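CheC, inhibitor of MCP methylation / FliN fusion protein (Thermotoga maritima, PDB 4HYN) probably dephosphorylates the phosphorylated chemotaxis response regulator CheY at the flagellar rotor, as a member of the CheC phosphatase family. Local coordinates at residues A[9-13]-A[41-45]; A[27-33]-A[87-91]; A[57-62]-A[73-79]; A[79-83]-A[96-101]; A[161-167]-A[179-185]. All blocks are in the same frame, centred on the assembly; numbering follows the deposited sequence.

Interaction 1: A[9-13]-A[41-45]; sequences KDMIG and TVREE
Glu44 OE1 is gripped from several directions: Lys9 NZ of the helix reaches it both directly and through a water, and Leu4 N, a few residues before the helix, also donates to it. The direct ion pair, Lys9 NZ to Glu44 OE1, is long at 3.7 Å, and the water does the closer work, accepting from Lys9 NZ at 2.7 Å and donating to Glu44 OE1 at 2.7 Å. Lys9 arrives there by running extended past Val42 and bending only at its last torsion (chi4 62°). On the way its CD lies 3.9 Å from Val42 O and its CG 4.0 Å from Val42 CG1.

Beneath this polar arm, Val42 packs both methyls against the helix. Its CG1 stands anti to the backbone N (chi1 -178°) and meets Ile12 CG2 at 3.8 Å, while the far end of Ile12 leads away, its side chain also meeting Val165 and Val188. Helix 6-30 is thus laid across strand 35-46 at one border of the sheet.

Glu44 OE2 receives Val3 N but also lies close to Asp161 OD2, so the two acids may share a proton. The ammonium of Lys9, bridged by water, would ease that concentration of negative charge.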
# COMPACT_ATOMS: atom_id res chain seq x y z
N LYS A 9 -14.70 1.94 6.68
CA LYS A 9 -14.13 0.88 5.86
C LYS A 9 -14.53 1.10 4.40
O LYS A 9 -13.75 0.81 3.50
CB LYS A 9 -14.63 -0.49 6.31
CG LYS A 9 -14.05 -1.00 7.61
CD LYS A 9 -14.34 -2.49 7.76
CE LYS A 9 -13.83 -3.04 9.06
NZ LYS A 9 -14.50 -2.36 10.20
N ASP A 10 -15.76 1.57 4.17
CA ASP A 10 -16.23 1.84 2.80
C ASP A 10 -15.43 2.99 2.18
O ASP A 10 -15.15 2.98 0.98
CB ASP A 10 -17.73 2.17 2.78
CG ASP A 10 -18.60 0.91 2.76
OD1 ASP A 10 -18.37 0.02 1.91
OD2 ASP A 10 -19.55 0.83 3.58
N MSE A 11 -15.07 3.98 2.99
CA MSE A 11 -14.28 5.10 2.50
C MSE A 11 -12.90 4.59 2.07
O MSE A 11 -12.38 5.00 1.02
CB MSE A 11 -14.10 6.18 3.57
CG MSE A 11 -13.06 7.22 3.19
SE MSE A 11 -12.39 8.22 4.69
CE MSE A 11 -11.24 6.88 5.47
N ILE A 12 -12.32 3.71 2.89
CA ILE A 12 -11.01 3.12 2.62
C ILE A 12 -11.00 2.49 1.23
O ILE A 12 -10.05 2.66 0.47
CB ILE A 12 -10.67 2.00 3.64
CG1 ILE A 12 -10.40 2.58 5.03
CG2 ILE A 12 -9.48 1.19 3.16
CD1 ILE A 12 -9.33 3.64 5.05
N GLY A 13 -12.06 1.73 0.93
CA GLY A 13 -12.15 1.08 -0.36
C GLY A 13 -12.31 2.06 -1.50
O GLY A 13 -11.67 1.93 -2.54
N THR A 41 -10.83 -6.37 -0.20
CA THR A 41 -10.91 -6.48 1.24
C THR A 41 -10.37 -5.31 2.07
O THR A 41 -9.47 -4.59 1.64
CB THR A 41 -10.19 -7.80 1.67
OG1 THR A 41 -10.99 -8.92 1.28
CG2 THR A 41 -9.93 -7.85 3.15
N VAL A 42 -11.02 -5.08 3.21
CA VAL A 42 -10.64 -4.06 4.19
C VAL A 42 -10.91 -4.73 5.54
O VAL A 42 -12.06 -5.00 5.90
CB VAL A 42 -11.47 -2.75 4.07
CG1 VAL A 42 -10.97 -1.74 5.10
CG2 VAL A 42 -11.34 -2.16 2.68
N ARG A 43 -9.84 -5.00 6.27
CA ARG A 43 -9.93 -5.70 7.54
C ARG A 43 -9.36 -4.91 8.73
O ARG A 43 -8.30 -4.31 8.62
CB ARG A 43 -9.20 -7.04 7.39
CG ARG A 43 -8.95 -7.85 8.66
CD ARG A 43 -8.11 -9.07 8.30
NE ARG A 43 -7.86 -9.97 9.42
CZ ARG A 43 -8.67 -10.94 9.81
NH1 ARG A 43 -9.82 -11.16 9.17
NH2 ARG A 43 -8.33 -11.72 10.83
N GLU A 44 -10.10 -4.88 9.83
CA GLU A 44 -9.62 -4.20 11.02
C GLU A 44 -8.86 -5.24 11.82
O GLU A 44 -9.32 -6.37 11.97
CB GLU A 44 -10.77 -3.62 11.85
CG GLU A 44 -10.26 -2.78 13.02
CD GLU A 44 -11.34 -2.01 13.74
OE1 GLU A 44 -12.52 -2.05 13.30
OE2 GLU A 44 -11.02 -1.37 14.75
N GLU A 45 -7.72 -4.85 12.36
CA GLU A 45 -6.87 -5.78 13.09
C GLU A 45 -6.12 -5.12 14.23
O GLU A 45 -5.73 -3.96 14.14
CB GLU A 45 -5.85 -6.35 12.09
CG GLU A 45 -5.12 -7.59 12.53
CD GLU A 45 -5.94 -8.85 12.34
OE1 GLU A 45 -5.93 -9.39 11.22
OE2 GLU A 45 -6.61 -9.29 13.30
O HOH W 1 -13.93 -4.10 12.13

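Interaction 2: A[27-33]-A[87-91]; sequences LSMILGR and DLMMG
The C-terminal ends of helix 6-30 and helix 79-89 come together here: Leu27 and Ile30 of the first, with Leu31 just after its end, meet Leu88 and Met89 of the second. The join is wholly apolar at its centre, without a single hydrogen bond between the two segments.

Met89, present as selenomethionine, does most of the reaching. Its chain folds at chi2 (-65°) and turns again about the CG-SE bond, which brings the terminal methyl toward the other helix. There Met89 CE abuts two leucine methyls on the same side, Leu27 CD2 and Leu31 CD1, each at 3.3 Å. The selenium itself meets the flank of Ile30, with SE 4.1 Å from CG2, the two side chains crossing at about a right angle. The other branch of Leu31 goes to the neighbouring residue: Leu31 CD2 touches Leu88 CB at 3.3 Å. Carbon contacts this short mark tight packing, though at this resolution part of the closeness may belong to the model.

Arg33 comes obliquely to Leu88, its NE 4.3 Å from CD1, while its NH1 is bonded to Glu172 O. Helix 103-128 closes the cluster from a further side, with Ala108 and Ala112 against Met89 and Met116 against Leu27. Behind Leu88 the second helix stops in a Schellman motif, Gly91 N returning to Leu88 O at 3.1 Å with a positive phi of 112°.

Cohesion between the helix ends therefore rests on the fit of methyl and methylene groups, while the Arg33 guanidinium and the Asp87 carboxylate find partners elsewhere.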
# COMPACT_ATOMS: atom_id res chain seq x y z
N LEU A 27 1.99 4.04 -13.42
CA LEU A 27 2.76 2.82 -13.54
C LEU A 27 2.54 2.27 -14.94
O LEU A 27 3.46 1.77 -15.59
CB LEU A 27 2.27 1.81 -12.49
CG LEU A 27 3.22 0.74 -11.97
CD1 LEU A 27 2.98 -0.59 -12.63
CD2 LEU A 27 4.64 1.20 -12.16
N SER A 28 1.30 2.37 -15.39
CA SER A 28 0.89 1.91 -16.70
C SER A 28 1.52 2.77 -17.78
O SER A 28 1.77 2.32 -18.89
CB SER A 28 -0.63 1.99 -16.82
OG SER A 28 -1.09 1.50 -18.06
N MSE A 29 1.71 4.05 -17.46
CA MSE A 29 2.29 5.01 -18.38
C MSE A 29 3.78 4.74 -18.58
O MSE A 29 4.30 4.86 -19.68
CB MSE A 29 2.08 6.43 -17.85
CG MSE A 29 1.52 7.38 -18.87
SE MSE A 29 -0.06 6.63 -19.71
CE MSE A 29 0.61 6.44 -21.53
N ILE A 30 4.44 4.34 -17.50
CA ILE A 30 5.87 4.04 -17.49
C ILE A 30 6.08 2.77 -18.33
O ILE A 30 7.01 2.69 -19.14
CB ILE A 30 6.37 3.81 -16.04
CG1 ILE A 30 6.39 5.14 -15.28
CG2 ILE A 30 7.74 3.19 -16.04
CD1 ILE A 30 6.83 5.00 -13.81
N LEU A 31 5.22 1.78 -18.08
CA LEU A 31 5.25 0.51 -18.81
C LEU A 31 4.32 0.66 -20.01
O LEU A 31 3.63 1.68 -20.14
CB LEU A 31 4.77 -0.62 -17.90
CG LEU A 31 5.64 -0.96 -16.68
CD1 LEU A 31 4.80 -0.93 -15.44
CD2 LEU A 31 6.20 -2.32 -16.86
N GLY A 32 4.27 -0.31 -20.91
CA GLY A 32 3.38 -0.12 -22.05
C GLY A 32 2.15 -0.98 -21.95
O GLY A 32 1.52 -1.29 -22.96
N ARG A 33 1.82 -1.37 -20.72
CA ARG A 33 0.69 -2.25 -20.44
C ARG A 33 -0.41 -1.61 -19.61
O ARG A 33 -0.17 -0.71 -18.78
CB ARG A 33 1.19 -3.49 -19.70
CG ARG A 33 2.20 -4.30 -20.47
CD ARG A 33 2.72 -5.45 -19.64
NE ARG A 33 3.82 -6.13 -20.32
CZ ARG A 33 3.78 -7.41 -20.69
NH1 ARG A 33 2.69 -8.13 -20.47
NH2 ARG A 33 4.85 -7.98 -21.22
N ASP A 87 11.41 -6.98 -13.05
CA ASP A 87 11.66 -7.44 -14.41
C ASP A 87 10.99 -6.50 -15.41
O ASP A 87 11.57 -6.17 -16.45
CB ASP A 87 11.15 -8.87 -14.59
CG ASP A 87 11.60 -9.50 -15.91
OD1 ASP A 87 10.73 -9.98 -16.66
OD2 ASP A 87 12.83 -9.53 -16.18
N LEU A 88 9.77 -6.06 -15.09
CA LEU A 88 9.02 -5.14 -15.94
C LEU A 88 9.74 -3.80 -16.06
O LEU A 88 9.92 -3.28 -17.16
CB LEU A 88 7.61 -4.94 -15.38
CG LEU A 88 6.40 -5.56 -16.08
CD1 LEU A 88 6.84 -6.41 -17.23
CD2 LEU A 88 5.58 -6.35 -15.09
N MSE A 89 10.16 -3.24 -14.92
CA MSE A 89 10.88 -1.97 -14.89
C MSE A 89 12.19 -2.05 -15.67
O MSE A 89 12.65 -1.06 -16.24
CB MSE A 89 11.19 -1.55 -13.45
CG MSE A 89 10.00 -1.07 -12.62
SE MSE A 89 9.16 0.61 -13.25
CE MSE A 89 7.36 -0.06 -13.50
N MSE A 90 12.81 -3.23 -15.68
CA MSE A 90 14.08 -3.43 -16.37
C MSE A 90 13.96 -3.75 -17.85
O MSE A 90 14.98 -3.95 -18.52
CB MSE A 90 14.92 -4.47 -15.63
CG MSE A 90 15.56 -3.93 -14.37
SE MSE A 90 15.88 -5.26 -13.02
CE MSE A 90 17.44 -6.11 -13.79
N GLY A 91 12.73 -3.79 -18.37
CA GLY A 91 12.52 -4.06 -19.78
C GLY A 91 11.86 -5.38 -20.14
O GLY A 91 11.32 -5.51 -21.24

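Interaction 3: A[57-62]-A[73-79]; sequences EQVVVS and NVLVLDK
Val59 and Val61 face Leu77 and Leu75 in the core of a beta hairpin, strand 57-66 returning as strand 71-78. These two hydrogen-bonded antiparallel pairs are the tight part. Each makes both bonds: Val59 N to Leu77 O spans 2.8 Å and its return, Leu77 N to Val59 O, is nearly straight (174° at the hydrogen), while Leu75 N reaches Val61 O at 2.7 Å. Between the pairs, Val60 CA approaches Leu75 O at 3.1 Å in a CA-H...O contact.

The side chains of Val61, Leu75 and Leu77 point to the face covered by Met113 of helix 103-128. On the other face Val60 and Val76 lie side by side, pointing the same way, with CG1 of Val60 4.2 Å from CG2 of Val76; Phe54 and Phe151 lie over Val76 there.

The looser end is the one where Glu57, Asp78 and Lys79 are partly exposed. Asp78 turns its carboxylate away from the hairpin to cap Leu81 N at the start of helix 79-89. Across the strands the link there is ionic: Lys79 runs along Glu57 O and bends at chi4 (55°), so that its NZ meets Glu57 OE1 at 3.1 Å, from well above the carboxylate plane.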
# COMPACT_ATOMS: atom_id res chain seq x y z
N GLU A 57 9.39 -14.65 3.51
CA GLU A 57 10.21 -13.46 3.39
C GLU A 57 9.54 -12.54 2.37
O GLU A 57 9.33 -12.93 1.23
CB GLU A 57 11.62 -13.87 2.92
CG GLU A 57 12.74 -12.94 3.33
CD GLU A 57 14.12 -13.53 3.04
OE1 GLU A 57 14.91 -12.90 2.30
OE2 GLU A 57 14.41 -14.64 3.54
N GLN A 58 9.18 -11.33 2.81
CA GLN A 58 8.51 -10.37 1.93
C GLN A 58 9.13 -8.98 1.94
O GLN A 58 10.01 -8.67 2.74
CB GLN A 58 7.03 -10.29 2.28
CG GLN A 58 6.31 -11.62 2.12
CD GLN A 58 4.81 -11.51 2.06
OE1 GLN A 58 4.10 -12.41 2.52
NE2 GLN A 58 4.31 -10.43 1.48
N VAL A 59 8.65 -8.13 1.03
CA VAL A 59 9.15 -6.77 0.92
C VAL A 59 8.13 -5.78 1.47
O VAL A 59 6.96 -5.82 1.10
CB VAL A 59 9.47 -6.42 -0.55
CG1 VAL A 59 9.89 -4.95 -0.69
CG2 VAL A 59 10.57 -7.33 -1.08
N VAL A 60 8.57 -4.93 2.40
CA VAL A 60 7.69 -3.93 2.98
C VAL A 60 8.19 -2.56 2.56
O VAL A 60 9.37 -2.24 2.72
CB VAL A 60 7.60 -4.03 4.52
CG1 VAL A 60 7.10 -5.41 4.93
CG2 VAL A 60 8.93 -3.74 5.17
N VAL A 61 7.30 -1.79 1.95
CA VAL A 61 7.62 -0.45 1.49
C VAL A 61 6.80 0.49 2.34
O VAL A 61 5.57 0.43 2.35
CB VAL A 61 7.24 -0.25 -0.00
CG1 VAL A 61 7.87 1.04 -0.52
CG2 VAL A 61 7.68 -1.43 -0.85
N SER A 62 7.48 1.35 3.09
CA SER A 62 6.78 2.28 3.96
C SER A 62 7.07 3.74 3.63
O SER A 62 8.16 4.09 3.17
CB SER A 62 7.08 1.99 5.43
OG SER A 62 8.47 1.94 5.68
N ASN A 73 2.60 4.50 6.64
CA ASN A 73 1.82 3.85 5.59
C ASN A 73 2.73 2.74 5.06
O ASN A 73 3.79 3.00 4.51
CB ASN A 73 1.48 4.88 4.50
CG ASN A 73 0.61 4.30 3.38
OD1 ASN A 73 0.30 5.01 2.41
ND2 ASN A 73 0.21 3.04 3.49
N VAL A 74 2.29 1.50 5.25
CA VAL A 74 3.07 0.34 4.85
C VAL A 74 2.45 -0.51 3.75
O VAL A 74 1.26 -0.82 3.79
CB VAL A 74 3.33 -0.57 6.08
CG1 VAL A 74 4.06 -1.85 5.67
CG2 VAL A 74 4.12 0.18 7.13
N LEU A 75 3.28 -0.88 2.78
CA LEU A 75 2.87 -1.75 1.68
C LEU A 75 3.64 -3.06 1.82
O LEU A 75 4.85 -3.06 2.03
CB LEU A 75 3.20 -1.12 0.32
CG LEU A 75 2.35 0.03 -0.20
CD1 LEU A 75 2.73 0.30 -1.65
CD2 LEU A 75 0.87 -0.34 -0.11
N VAL A 76 2.92 -4.17 1.73
CA VAL A 76 3.53 -5.49 1.86
C VAL A 76 3.38 -6.26 0.55
O VAL A 76 2.27 -6.61 0.15
CB VAL A 76 2.89 -6.30 3.03
CG1 VAL A 76 3.59 -7.65 3.19
CG2 VAL A 76 2.99 -5.51 4.32
N LEU A 77 4.51 -6.51 -0.09
CA LEU A 77 4.55 -7.22 -1.37
C LEU A 77 5.38 -8.50 -1.24
O LEU A 77 6.44 -8.51 -0.62
CB LEU A 77 5.17 -6.32 -2.45
CG LEU A 77 4.48 -5.02 -2.89
CD1 LEU A 77 4.47 -4.01 -1.77
CD2 LEU A 77 5.23 -4.43 -4.09
N ASP A 78 4.89 -9.58 -1.85
CA ASP A 78 5.62 -10.84 -1.79
C ASP A 78 6.72 -10.93 -2.85
O ASP A 78 6.65 -10.26 -3.90
CB ASP A 78 4.66 -12.05 -1.84
CG ASP A 78 4.19 -12.39 -3.25
OD1 ASP A 78 3.99 -13.60 -3.51
OD2 ASP A 78 3.98 -11.49 -4.08
N LYS A 79 7.75 -11.71 -2.55
CA LYS A 79 8.89 -11.91 -3.43
C LYS A 79 8.54 -12.07 -4.91
O LYS A 79 9.19 -11.48 -5.77
CB LYS A 79 9.73 -13.09 -2.97
CG LYS A 79 10.88 -12.74 -2.02
CD LYS A 79 11.53 -14.02 -1.51
CE LYS A 79 12.99 -13.80 -1.14
NZ LYS A 79 13.13 -12.69 -0.17

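Interaction 4: A[79-83]-A[96-101]; sequences KKLVA and VETEEL
The carboxylate of Glu99 lies between two lysines of helix 79-89. Over one face sits the aliphatic root of Lys79, whose CB is 3.8 Å from Glu99 OE1. Lys80 NZ stands obliquely on the other side of that plane, and Lys80 CG comes beside the same oxygen, 3.6 Å from Glu99 OE1. The approach of charge is only partial: Lys80 NZ touches Glu99 CG at 3.5 Å, yet remains 4.2 Å from Glu99 OE1, beyond a salt bridge.

Lys79 crosses Glu99 at about a right angle and offers its methylenes as an apolar surface. Its CE passes 3.6 Å from Glu99 O, and its CG meets CD2 of Leu101 at 3.8 Å. The ammonium goes past all of these to Glu57. The same Leu101 CD2 also meets Val82 CG1, so that one methyl touches both helix residues; Val59 and Ile141 of the sheet line the same apolar patch.

Further along, Ala83 turns its methyl to the loop, with CB 3.7 Å from Thr98 O, and Val96 CG2 approaches it as well. The loop is shaped there by an ST turn, in which Glu100 N donates to Thr98 OG1 across 3.2 Å.

This segment, leading from helix 79-89 into helix 103-128, is thus laid along the first helical turn without a hydrogen bond between the two. Lysine methylenes, Leu101 and the Ala83 methyl supply most of the contact, while the positive charges nearby would probably stabilise the ionised form of Glu99 by a long-range rather than a bonded effect.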
# COMPACT_ATOMS: atom_id res chain seq x y z
N LYS A 79 7.75 -11.71 -2.55
CA LYS A 79 8.89 -11.91 -3.43
C LYS A 79 8.54 -12.07 -4.91
O LYS A 79 9.19 -11.48 -5.77
CB LYS A 79 9.73 -13.09 -2.97
CG LYS A 79 10.88 -12.74 -2.02
CD LYS A 79 11.53 -14.02 -1.51
CE LYS A 79 12.99 -13.80 -1.14
NZ LYS A 79 13.13 -12.69 -0.17
N LYS A 80 7.50 -12.85 -5.20
CA LYS A 80 7.10 -13.08 -6.57
C LYS A 80 6.60 -11.83 -7.27
O LYS A 80 6.94 -11.60 -8.43
CB LYS A 80 6.05 -14.19 -6.68
CG LYS A 80 6.62 -15.55 -6.32
CD LYS A 80 5.80 -16.69 -6.89
CE LYS A 80 6.54 -18.02 -6.72
NZ LYS A 80 7.94 -17.95 -7.27
N LEU A 81 5.81 -11.02 -6.57
CA LEU A 81 5.28 -9.78 -7.15
C LEU A 81 6.42 -8.80 -7.37
O LEU A 81 6.53 -8.18 -8.43
CB LEU A 81 4.22 -9.16 -6.23
CG LEU A 81 3.64 -7.81 -6.66
CD1 LEU A 81 2.98 -7.95 -8.04
CD2 LEU A 81 2.64 -7.30 -5.63
N VAL A 82 7.31 -8.71 -6.39
CA VAL A 82 8.45 -7.83 -6.45
C VAL A 82 9.31 -8.16 -7.67
O VAL A 82 9.76 -7.26 -8.39
CB VAL A 82 9.30 -7.96 -5.17
CG1 VAL A 82 10.56 -7.09 -5.26
CG2 VAL A 82 8.47 -7.59 -3.97
N ALA A 83 9.51 -9.46 -7.92
CA ALA A 83 10.32 -9.93 -9.04
C ALA A 83 9.66 -9.62 -10.39
O ALA A 83 10.35 -9.31 -11.37
CB ALA A 83 10.61 -11.43 -8.90
N VAL A 96 8.51 -14.09 -15.18
CA VAL A 96 9.67 -14.82 -14.70
C VAL A 96 9.23 -15.88 -13.70
O VAL A 96 8.06 -15.92 -13.29
CB VAL A 96 10.69 -13.89 -14.01
CG1 VAL A 96 11.22 -12.87 -15.00
CG2 VAL A 96 10.07 -13.19 -12.80
N GLU A 97 10.16 -16.75 -13.32
CA GLU A 97 9.88 -17.81 -12.35
C GLU A 97 11.00 -17.91 -11.32
O GLU A 97 11.86 -18.79 -11.40
CB GLU A 97 9.65 -19.16 -13.05
CG GLU A 97 10.53 -19.43 -14.27
CD GLU A 97 9.74 -19.44 -15.57
OE1 GLU A 97 8.82 -20.28 -15.70
OE2 GLU A 97 10.03 -18.61 -16.46
N THR A 98 10.98 -16.99 -10.36
CA THR A 98 11.98 -16.93 -9.31
C THR A 98 11.55 -15.96 -8.21
O THR A 98 10.66 -15.14 -8.41
CB THR A 98 13.33 -16.42 -9.87
OG1 THR A 98 14.39 -16.67 -8.93
CG2 THR A 98 13.26 -14.91 -10.14
N GLU A 99 12.18 -16.08 -7.05
CA GLU A 99 11.91 -15.20 -5.92
C GLU A 99 13.19 -14.46 -5.60
O GLU A 99 13.24 -13.63 -4.70
CB GLU A 99 11.43 -15.99 -4.70
CG GLU A 99 10.05 -16.60 -4.86
CD GLU A 99 9.41 -16.97 -3.53
OE1 GLU A 99 8.25 -16.57 -3.29
OE2 GLU A 99 10.07 -17.66 -2.72
N GLU A 100 14.24 -14.78 -6.37
CA GLU A 100 15.55 -14.16 -6.21
C GLU A 100 15.48 -12.67 -6.44
O GLU A 100 14.92 -12.21 -7.43
CB GLU A 100 16.55 -14.78 -7.19
CG GLU A 100 17.39 -15.90 -6.60
CD GLU A 100 16.56 -17.01 -6.00
OE1 GLU A 100 16.04 -17.86 -6.76
OE2 GLU A 100 16.42 -17.04 -4.75
N LEU A 101 16.04 -11.92 -5.51
CA LEU A 101 16.06 -10.47 -5.62
C LEU A 101 17.38 -9.92 -5.11
O LEU A 101 18.00 -10.50 -4.22
CB LEU A 101 14.86 -9.85 -4.90
CG LEU A 101 14.36 -10.42 -3.57
CD1 LEU A 101 15.33 -10.11 -2.44
CD2 LEU A 101 12.98 -9.84 -3.27

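Interaction 5: A[161-167]-A[179-185]; sequences DVAVVEF and FYQVISA
Phe167 has the largest surface buried by this contact and meets two residues of the partner strand, Phe179 and Gln181. Its CB sits over the Phe179 face, 3.9 Å from the ring centroid, in a CH-pi contact. The two ring planes are near parallel (28°) but slid apart, so they barely overlap. Phe179 reaches this place because its ring root stands between the backbone N and carbonyl carbon (chi1 57°). Gln181 CB meets the edge of the Phe167 ring, 3.9 Å from CE2; its extended chain runs beside Val165, and OE1 finds Asn73 ND2 on the next strand.

On the reverse face Tyr180 lies alongside Glu166, pointing the same way, with Tyr180 CE1 3.5 Å from Glu166 CG. Their polar ends part company: the phenol bonds to Lys178 and the carboxylate weakly to Thr41.

Beneath the side chains, strands 161-171 and 177-184 form an antiparallel hairpin with paired bonds, among them Val165 N to Gln181 O at 2.7 Å and Phe167 N to Phe179 O at 3.0 Å. At the far end Ala185 N still donates to Asp161 O, 3.1 Å away.

Backbone bonds thus fix the register, aromatic and methylene contacts fill one face, and the glutamine oxygen is satisfied by Asn73 of the neighbouring strand.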
# COMPACT_ATOMS: atom_id res chain seq x y z
N ASP A 161 -5.75 -0.50 17.14
CA ASP A 161 -6.11 -1.05 15.85
C ASP A 161 -5.48 -0.47 14.59
O ASP A 161 -4.96 0.65 14.56
CB ASP A 161 -7.63 -1.18 15.71
CG ASP A 161 -8.20 -2.30 16.58
OD1 ASP A 161 -7.49 -2.82 17.46
OD2 ASP A 161 -9.37 -2.68 16.38
N VAL A 162 -5.58 -1.28 13.55
CA VAL A 162 -5.02 -0.98 12.26
C VAL A 162 -5.99 -1.49 11.18
O VAL A 162 -6.90 -2.27 11.47
CB VAL A 162 -3.66 -1.70 12.15
CG1 VAL A 162 -3.80 -3.02 11.40
CG2 VAL A 162 -2.61 -0.80 11.56
N ALA A 163 -5.80 -1.01 9.95
CA ALA A 163 -6.62 -1.45 8.83
C ALA A 163 -5.69 -2.11 7.82
O ALA A 163 -4.65 -1.54 7.45
CB ALA A 163 -7.34 -0.29 8.19
N VAL A 164 -6.03 -3.34 7.44
CA VAL A 164 -5.25 -4.08 6.46
C VAL A 164 -6.09 -4.08 5.19
O VAL A 164 -7.17 -4.66 5.14
CB VAL A 164 -4.93 -5.52 6.94
CG1 VAL A 164 -4.20 -6.29 5.86
CG2 VAL A 164 -4.07 -5.48 8.21
N VAL A 165 -5.60 -3.35 4.19
CA VAL A 165 -6.29 -3.23 2.92
C VAL A 165 -5.69 -4.12 1.83
O VAL A 165 -4.48 -4.10 1.60
CB VAL A 165 -6.27 -1.77 2.43
CG1 VAL A 165 -7.21 -1.59 1.25
CG2 VAL A 165 -6.63 -0.81 3.59
N GLU A 166 -6.56 -4.88 1.16
CA GLU A 166 -6.12 -5.76 0.09
C GLU A 166 -6.35 -5.14 -1.29
O GLU A 166 -7.44 -4.66 -1.59
CB GLU A 166 -6.86 -7.10 0.16
CG GLU A 166 -6.45 -8.07 -0.95
CD GLU A 166 -7.33 -9.32 -1.03
OE1 GLU A 166 -7.39 -9.91 -2.13
OE2 GLU A 166 -7.94 -9.71 -0.01
N PHE A 167 -5.31 -5.16 -2.11
CA PHE A 167 -5.39 -4.63 -3.47
C PHE A 167 -5.18 -5.74 -4.48
O PHE A 167 -4.24 -6.52 -4.36
CB PHE A 167 -4.34 -3.55 -3.71
CG PHE A 167 -4.63 -2.26 -3.02
CD1 PHE A 167 -5.63 -1.42 -3.51
CD2 PHE A 167 -3.92 -1.87 -1.89
CE1 PHE A 167 -5.91 -0.21 -2.87
CE2 PHE A 167 -4.19 -0.67 -1.25
CZ PHE A 167 -5.18 0.16 -1.73
N PHE A 179 -1.36 -7.38 -3.21
CA PHE A 179 -0.49 -6.85 -2.18
C PHE A 179 -1.34 -6.21 -1.10
O PHE A 179 -2.54 -6.02 -1.29
CB PHE A 179 0.56 -5.88 -2.74
CG PHE A 179 -0.02 -4.70 -3.46
CD1 PHE A 179 -0.17 -3.47 -2.82
CD2 PHE A 179 -0.35 -4.79 -4.81
CE1 PHE A 179 -0.65 -2.36 -3.51
CE2 PHE A 179 -0.83 -3.68 -5.51
CZ PHE A 179 -0.98 -2.46 -4.86
N TYR A 180 -0.72 -5.86 0.02
CA TYR A 180 -1.45 -5.28 1.13
C TYR A 180 -0.89 -3.97 1.65
O TYR A 180 0.31 -3.69 1.56
CB TYR A 180 -1.56 -6.29 2.29
CG TYR A 180 -2.23 -7.58 1.91
CD1 TYR A 180 -3.61 -7.74 2.05
CD2 TYR A 180 -1.50 -8.64 1.35
CE1 TYR A 180 -4.25 -8.91 1.64
CE2 TYR A 180 -2.13 -9.81 0.94
CZ TYR A 180 -3.50 -9.94 1.08
OH TYR A 180 -4.13 -11.10 0.67
N GLN A 181 -1.80 -3.19 2.21
CA GLN A 181 -1.47 -1.91 2.80
C GLN A 181 -2.01 -1.95 4.23
O GLN A 181 -3.06 -2.54 4.49
CB GLN A 181 -2.14 -0.77 2.03
CG GLN A 181 -2.26 0.52 2.83
CD GLN A 181 -2.85 1.66 2.03
OE1 GLN A 181 -2.13 2.53 1.54
NE2 GLN A 181 -4.18 1.69 1.92
N VAL A 182 -1.23 -1.41 5.16
CA VAL A 182 -1.67 -1.35 6.53
C VAL A 182 -1.40 0.05 7.10
O VAL A 182 -0.31 0.61 6.97
CB VAL A 182 -1.13 -2.54 7.41
CG1 VAL A 182 -0.13 -3.37 6.64
CG2 VAL A 182 -0.57 -2.06 8.75
N ILE A 183 -2.50 0.69 7.52
CA ILE A 183 -2.47 2.03 8.10
C ILE A 183 -3.18 1.97 9.43
O ILE A 183 -4.03 1.10 9.64
CB ILE A 183 -3.18 3.08 7.21
CG1 ILE A 183 -4.41 2.46 6.53
CG2 ILE A 183 -2.20 3.67 6.21
CD1 ILE A 183 -5.26 3.46 5.73
N SER A 184 -2.84 2.89 10.34
CA SER A 184 -3.46 2.89 11.65
C SER A 184 -4.93 3.31 11.59
O SER A 184 -5.35 4.05 10.69
CB SER A 184 -2.69 3.79 12.63
OG SER A 184 -3.10 5.14 12.53
N ALA A 185 -5.72 2.82 12.54
CA ALA A 185 -7.13 3.19 12.59
C ALA A 185 -7.20 4.68 12.94
O ALA A 185 -8.17 5.37 12.62
CB ALA A 185 -7.84 2.35 13.62

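How the interactions relate
One antiparallel sheet connects interactions 1, 3 and 5. Interaction 5 sits between the others: Arg43 O and Val164 N, 2.7 Å apart, join it to interaction 1, and Val76 N and Tyr180 O, also 2.7 Å apart, join it to interaction 3. Lys79 belongs to both interactions 3 and 4, where the chain passes from strand 71-78 into helix 79-89. Interaction 2 ends that helix and meets interaction 4 where Asp87 touches Val96. Interactions 1 and 2 use the two ends of helix 6-30, their centres 29 Å apart. In CheC relatives the phosphatase residues lie on two long helices, which here probably correspond to 6-30 and 103-128; interactions 1 and 2 involve the first.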